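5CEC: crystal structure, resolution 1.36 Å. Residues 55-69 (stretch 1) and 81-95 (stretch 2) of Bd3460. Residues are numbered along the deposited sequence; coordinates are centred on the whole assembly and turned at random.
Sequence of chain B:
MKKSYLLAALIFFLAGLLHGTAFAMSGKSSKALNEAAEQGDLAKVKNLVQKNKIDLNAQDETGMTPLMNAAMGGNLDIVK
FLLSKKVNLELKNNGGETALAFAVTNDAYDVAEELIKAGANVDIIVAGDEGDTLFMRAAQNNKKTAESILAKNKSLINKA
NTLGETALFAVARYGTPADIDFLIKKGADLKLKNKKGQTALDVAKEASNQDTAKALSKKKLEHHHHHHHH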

# COMPACT_ATOMS: atom_id res chain seq x y z
N ASP B 55 14.47 -24.94 -12.33
CA ASP B 55 14.05 -24.55 -13.66
C ASP B 55 13.10 -23.40 -13.50
O ASP B 55 11.99 -23.57 -13.05
N LEU B 56 13.55 -22.21 -13.90
CA LEU B 56 12.76 -21.00 -13.70
C LEU B 56 11.52 -20.96 -14.56
O LEU B 56 10.68 -20.11 -14.32
N ASN B 57 11.42 -21.82 -15.58
CA ASN B 57 10.21 -21.90 -16.39
C ASN B 57 9.25 -22.98 -15.90
O ASN B 57 8.18 -23.12 -16.49
N ALA B 58 9.63 -23.77 -14.89
CA ALA B 58 8.70 -24.76 -14.35
C ALA B 58 7.50 -24.09 -13.66
O ALA B 58 7.63 -23.06 -12.98
N GLN B 59 6.33 -24.68 -13.89
CA GLN B 59 5.09 -24.13 -13.37
C GLN B 59 4.54 -25.00 -12.24
O GLN B 59 4.66 -26.23 -12.26
N ASP B 60 3.90 -24.34 -11.28
CA ASP B 60 3.35 -25.01 -10.13
C ASP B 60 1.95 -25.54 -10.42
O ASP B 60 1.49 -25.52 -11.57
N GLU B 61 1.27 -26.00 -9.37
CA GLU B 61 -0.03 -26.66 -9.53
C GLU B 61 -1.16 -25.79 -10.11
O GLU B 61 -2.11 -26.32 -10.65
N THR B 62 -1.04 -24.46 -10.02
CA THR B 62 -2.00 -23.55 -10.65
C THR B 62 -1.42 -22.82 -11.88
O THR B 62 -2.04 -21.90 -12.40
N GLY B 63 -0.24 -23.26 -12.33
CA GLY B 63 0.45 -22.76 -13.54
C GLY B 63 1.35 -21.58 -13.33
O GLY B 63 1.77 -20.96 -14.31
N MET B 64 1.64 -21.23 -12.08
CA MET B 64 2.47 -20.06 -11.78
C MET B 64 3.94 -20.35 -11.93
O MET B 64 4.44 -21.43 -11.58
N THR B 65 4.65 -19.33 -12.38
CA THR B 65 6.10 -19.28 -12.42
C THR B 65 6.61 -18.23 -11.43
O THR B 65 5.86 -17.37 -10.98
N PRO B 66 7.92 -18.26 -11.14
CA PRO B 66 8.53 -17.16 -10.38
C PRO B 66 8.23 -15.79 -10.97
O PRO B 66 7.98 -14.83 -10.21
N LEU B 67 8.35 -15.66 -12.28
CA LEU B 67 8.14 -14.36 -12.90
C LEU B 67 6.72 -13.85 -12.67
O LEU B 67 6.52 -12.65 -12.43
N MET B 68 5.73 -14.73 -12.81
CA MET B 68 4.34 -14.32 -12.54
C MET B 68 4.16 -13.84 -11.12
O MET B 68 3.47 -12.85 -10.89
N ASN B 69 4.74 -14.57 -10.17
CA ASN B 69 4.70 -14.16 -8.79
C ASN B 69 5.34 -12.79 -8.56
O ASN B 69 4.76 -11.96 -7.86
N PHE B 81 15.89 -9.16 -12.10
CA PHE B 81 16.78 -10.28 -11.85
C PHE B 81 16.38 -11.52 -12.68
O PHE B 81 17.22 -12.15 -13.34
N LEU B 82 15.10 -11.83 -12.70
CA LEU B 82 14.63 -12.97 -13.49
C LEU B 82 14.76 -12.75 -14.99
O LEU B 82 15.12 -13.67 -15.73
N LEU B 83 14.53 -11.52 -15.47
CA LEU B 83 14.76 -11.21 -16.88
C LEU B 83 16.23 -11.42 -17.26
O LEU B 83 16.53 -11.89 -18.38
N SER B 84 17.15 -11.14 -16.35
CA SER B 84 18.58 -11.36 -16.61
C SER B 84 18.92 -12.84 -16.75
O SER B 84 19.94 -13.18 -17.34
N LYS B 85 18.08 -13.73 -16.20
CA LYS B 85 18.21 -15.17 -16.38
C LYS B 85 17.50 -15.69 -17.64
O LYS B 85 17.50 -16.89 -17.89
N LYS B 86 16.90 -14.79 -18.42
CA LYS B 86 16.29 -15.11 -19.72
C LYS B 86 15.11 -16.07 -19.60
O LYS B 86 14.92 -16.93 -20.45
N VAL B 87 14.29 -15.88 -18.57
CA VAL B 87 13.10 -16.70 -18.40
C VAL B 87 12.11 -16.47 -19.53
O VAL B 87 12.09 -15.42 -20.20
N ASN B 88 11.25 -17.46 -19.76
CA ASN B 88 10.21 -17.34 -20.78
C ASN B 88 9.12 -16.39 -20.30
O ASN B 88 8.56 -16.56 -19.21
N LEU B 89 8.80 -15.39 -21.12
CA LEU B 89 7.85 -14.37 -20.72
C LEU B 89 6.40 -14.73 -20.93
O LEU B 89 5.52 -14.05 -20.38
N GLU B 90 6.14 -15.78 -21.68
CA GLU B 90 4.81 -16.04 -22.22
C GLU B 90 4.08 -17.24 -21.64
O GLU B 90 2.94 -17.57 -22.08
N LEU B 91 4.66 -17.86 -20.63
CA LEU B 91 3.93 -18.92 -19.92
C LEU B 91 2.69 -18.32 -19.29
O LEU B 91 2.63 -17.13 -18.98
N LYS B 92 1.67 -19.15 -19.12
CA LYS B 92 0.37 -18.73 -18.61
C LYS B 92 -0.07 -19.59 -17.44
O LYS B 92 0.16 -20.81 -17.42
N ASN B 93 -0.69 -18.95 -16.45
CA ASN B 93 -1.29 -19.72 -15.34
C ASN B 93 -2.62 -20.32 -15.75
O ASN B 93 -3.05 -20.20 -16.89
N ASN B 94 -3.32 -20.90 -14.78
CA ASN B 94 -4.65 -21.48 -15.08
C ASN B 94 -5.73 -20.46 -15.47
O ASN B 94 -6.67 -20.83 -16.15
N GLY B 95 -5.51 -19.19 -15.15
CA GLY B 95 -6.36 -18.12 -15.60
C GLY B 95 -5.99 -17.56 -16.96
O GLY B 95 -6.58 -16.59 -17.41

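The two stretches bury 826 Å² between them, with an apolar cluster towards one end and polar, partly water-mediated contacts along the rest. Leu67, on the first helical turn of stretch 1, contributes the largest area. Its CA-to-CB bond points toward stretch 2, and its t chi1 with p chi2 places CD2 3.9 Å from Val87 CG2 and 3.8 Å from Leu89 CD2, while CD1 lies 4.2 Å from Leu82 CB. Leu89 itself starts away from stretch 1; its m,t rotamer brings the end of the side chain back to reach Leu67. Leu82, also m,t, sets CD1 4.0 Å from Pro66 CB and CD2 4.3 Å from Leu56 CD1. Leu56 shares this rotamer, and packs CB against Val87 CG1 at 3.6 Å and CD1 against Lys85 CB, also at 3.6 Å. Lys85 thus offers the base of its side chain to the contact, whereas its end leads away and NZ is bonded elsewhere in the structure.

Leu91 (m,t) points toward stretch 1, with CD1 3.3 Å from Asn57 O and 3.8 Å from Thr65 CG2. Met68, extended through chi2 and chi3 (m,t,t), carries CE to within 3.9 Å of Leu91 CB and 3.2 Å of Leu91 O. Its SD accepts a weak hydrogen bond from Thr65 N at 3.6 Å. In return, Thr65, with chi1 p, caps the helix: its OG1 accepts from Met68 N at 3.1 Å. The same OG1 lies 2.7 Å from water 4, which donates a weak bond to Asn88 O.

Asn57 begins sideways, but its m rotamer brings the end of the side chain nearer to stretch 2, where OD1 accepts from Asn88 N at 2.8 Å. Water 1 donates to both Asn57 OD1 and Asn88 O, reinforcing this link. The CA-to-CB bond of Gln59 points toward stretch 2; with chi1 m, chi2 t and chi3 near -82°, its NE2 donates to Gly63 O at 2.9 Å and also lies 2.9 Å from Lys92 O; water 2 joins NE2 to Lys92 N.

At the far end, Gly63 CA lies 3.9 Å from Asn93 CA. A CB on Gly63 would be 2.8 Å from Asn93 CA, a clash, and its positive phi also favours glycine. Asp60, chi1 p, braces this turn by accepting from Thr62 N and Met64 N through OD1. Asn94 N donates to Thr62 O at 2.9 Å. Thr62, Asn93 and Asn94 all adopt p chi1, and their OG1, ND2 and OD1 atoms, respectively, gather around water 3, which accepts from Asn93 and donates to Asn94.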

# COMPACT_ATOMS: atom_id res chain seq x y z
CB ASP B 55 13.37 -25.74 -14.33
CG ASP B 55 12.80 -25.42 -15.70
OD1 ASP B 55 12.92 -24.27 -16.21
OD2 ASP B 55 12.21 -26.37 -16.26
CB LEU B 56 13.61 -19.75 -13.95
CG LEU B 56 14.79 -19.54 -12.99
CD1 LEU B 56 15.63 -18.35 -13.42
CD2 LEU B 56 14.36 -19.37 -11.55
CB ASN B 57 10.58 -22.13 -17.86
CG ASN B 57 11.23 -20.92 -18.49
OD1 ASN B 57 10.94 -19.77 -18.13
ND2 ASN B 57 12.13 -21.17 -19.44
CB ALA B 58 9.40 -25.72 -13.40
CB GLN B 59 4.09 -24.01 -14.51
CG GLN B 59 4.44 -22.89 -15.47
CD GLN B 59 3.67 -22.96 -16.77
OE1 GLN B 59 4.03 -23.71 -17.70
NE2 GLN B 59 2.58 -22.21 -16.84
CB ASP B 60 3.45 -24.11 -8.90
CG ASP B 60 2.42 -23.01 -8.84
OD1 ASP B 60 1.57 -22.89 -9.72
OD2 ASP B 60 2.46 -22.28 -7.83
CB GLU B 61 -0.48 -27.26 -8.20
CG GLU B 61 -0.81 -26.24 -7.12
CD GLU B 61 -1.36 -26.87 -5.86
OE1 GLU B 61 -2.44 -27.52 -5.92
OE2 GLU B 61 -0.72 -26.71 -4.80
CB THR B 62 -2.59 -22.50 -9.66
OG1 THR B 62 -1.65 -21.44 -9.41
CG2 THR B 62 -3.02 -23.14 -8.35
CB MET B 64 2.21 -19.57 -10.35
CG MET B 64 0.77 -19.17 -10.07
SD MET B 64 0.27 -17.68 -10.94
CE MET B 64 1.13 -16.42 -10.01
CB THR B 65 6.58 -18.82 -13.79
OG1 THR B 65 6.05 -17.52 -14.06
CG2 THR B 65 6.17 -19.81 -14.88
CB PRO B 66 10.03 -17.47 -10.46
CG PRO B 66 10.07 -18.96 -10.57
CD PRO B 66 8.88 -19.36 -11.37
CB LEU B 67 8.44 -14.43 -14.41
CG LEU B 67 8.38 -13.10 -15.14
CD1 LEU B 67 9.47 -12.17 -14.68
CD2 LEU B 67 8.41 -13.29 -16.63
CB MET B 68 3.36 -15.46 -12.81
CG MET B 68 3.19 -15.84 -14.27
SD MET B 68 2.33 -17.42 -14.30
CE MET B 68 2.82 -18.01 -15.91
CB ASN B 69 5.39 -15.22 -7.92
CG ASN B 69 4.48 -16.35 -7.55
OD1 ASN B 69 3.68 -16.22 -6.64
ND2 ASN B 69 4.60 -17.48 -8.24
CB PHE B 81 16.82 -10.62 -10.35
CG PHE B 81 17.58 -11.88 -10.03
CD1 PHE B 81 18.97 -11.90 -10.14
CD2 PHE B 81 16.92 -13.06 -9.68
CE1 PHE B 81 19.68 -13.06 -9.88
CE2 PHE B 81 17.63 -14.23 -9.41
CZ PHE B 81 19.01 -14.23 -9.51
CB LEU B 82 13.19 -13.30 -13.14
CG LEU B 82 12.98 -13.80 -11.71
CD1 LEU B 82 11.50 -13.90 -11.36
CD2 LEU B 82 13.69 -15.12 -11.43
CB LEU B 83 14.34 -9.77 -17.22
CG LEU B 83 12.85 -9.47 -17.10
CD1 LEU B 83 12.58 -8.01 -17.33
CD2 LEU B 83 12.08 -10.28 -18.10
CB SER B 84 19.43 -10.70 -15.53
OG SER B 84 19.56 -11.50 -14.36
CB LYS B 85 17.68 -15.92 -15.15
CG LYS B 85 18.36 -15.52 -13.84
CD LYS B 85 19.85 -15.87 -13.83
CE LYS B 85 20.54 -15.48 -12.53
NZ LYS B 85 22.02 -15.52 -12.65
CB LYS B 86 17.33 -15.64 -20.72
CG LYS B 86 18.61 -14.84 -20.78
CD LYS B 86 18.40 -13.41 -21.24
CE LYS B 86 19.73 -12.68 -21.41
NZ LYS B 86 20.39 -12.97 -22.71
CB VAL B 87 12.42 -16.40 -17.04
CG1 VAL B 87 13.37 -16.75 -15.91
CG2 VAL B 87 11.88 -14.97 -16.97
CB ASN B 88 9.62 -18.71 -21.15
CG ASN B 88 8.61 -18.61 -22.32
OD1 ASN B 88 7.51 -18.16 -22.11
ND2 ASN B 88 9.02 -18.96 -23.55
CB LEU B 89 8.14 -13.05 -21.45
CG LEU B 89 9.54 -12.44 -21.35
CD1 LEU B 89 9.62 -11.09 -22.03
CD2 LEU B 89 9.98 -12.33 -19.90
CB GLU B 90 4.88 -16.12 -23.74
CG GLU B 90 5.50 -14.92 -24.41
CD GLU B 90 4.91 -13.59 -24.04
OE1 GLU B 90 3.72 -13.49 -23.69
OE2 GLU B 90 5.66 -12.59 -24.11
CB LEU B 91 4.82 -19.61 -18.91
CG LEU B 91 6.04 -20.33 -19.52
CD1 LEU B 91 6.98 -20.79 -18.44
CD2 LEU B 91 5.59 -21.48 -20.38
CB LYS B 92 -0.69 -18.81 -19.70
CG LYS B 92 -0.47 -17.79 -20.79
CD LYS B 92 -1.36 -18.03 -21.96
CE LYS B 92 -1.12 -17.04 -23.05
NZ LYS B 92 -1.66 -17.59 -24.32
CB ASN B 93 -1.42 -18.86 -14.09
CG ASN B 93 -2.60 -17.91 -14.16
OD1 ASN B 93 -2.92 -17.41 -15.22
ND2 ASN B 93 -3.30 -17.72 -13.04
CB ASN B 94 -5.13 -22.41 -13.95
CG ASN B 94 -5.38 -21.70 -12.62
OD1 ASN B 94 -5.05 -20.53 -12.44
ND2 ASN B 94 -5.90 -22.44 -11.68
O HOH W 1 9.10 -17.94 -16.92
O HOH W 2 1.80 -21.94 -20.01
O HOH W 3 -3.21 -19.46 -10.62
O HOH W 4 6.41 -16.72 -16.60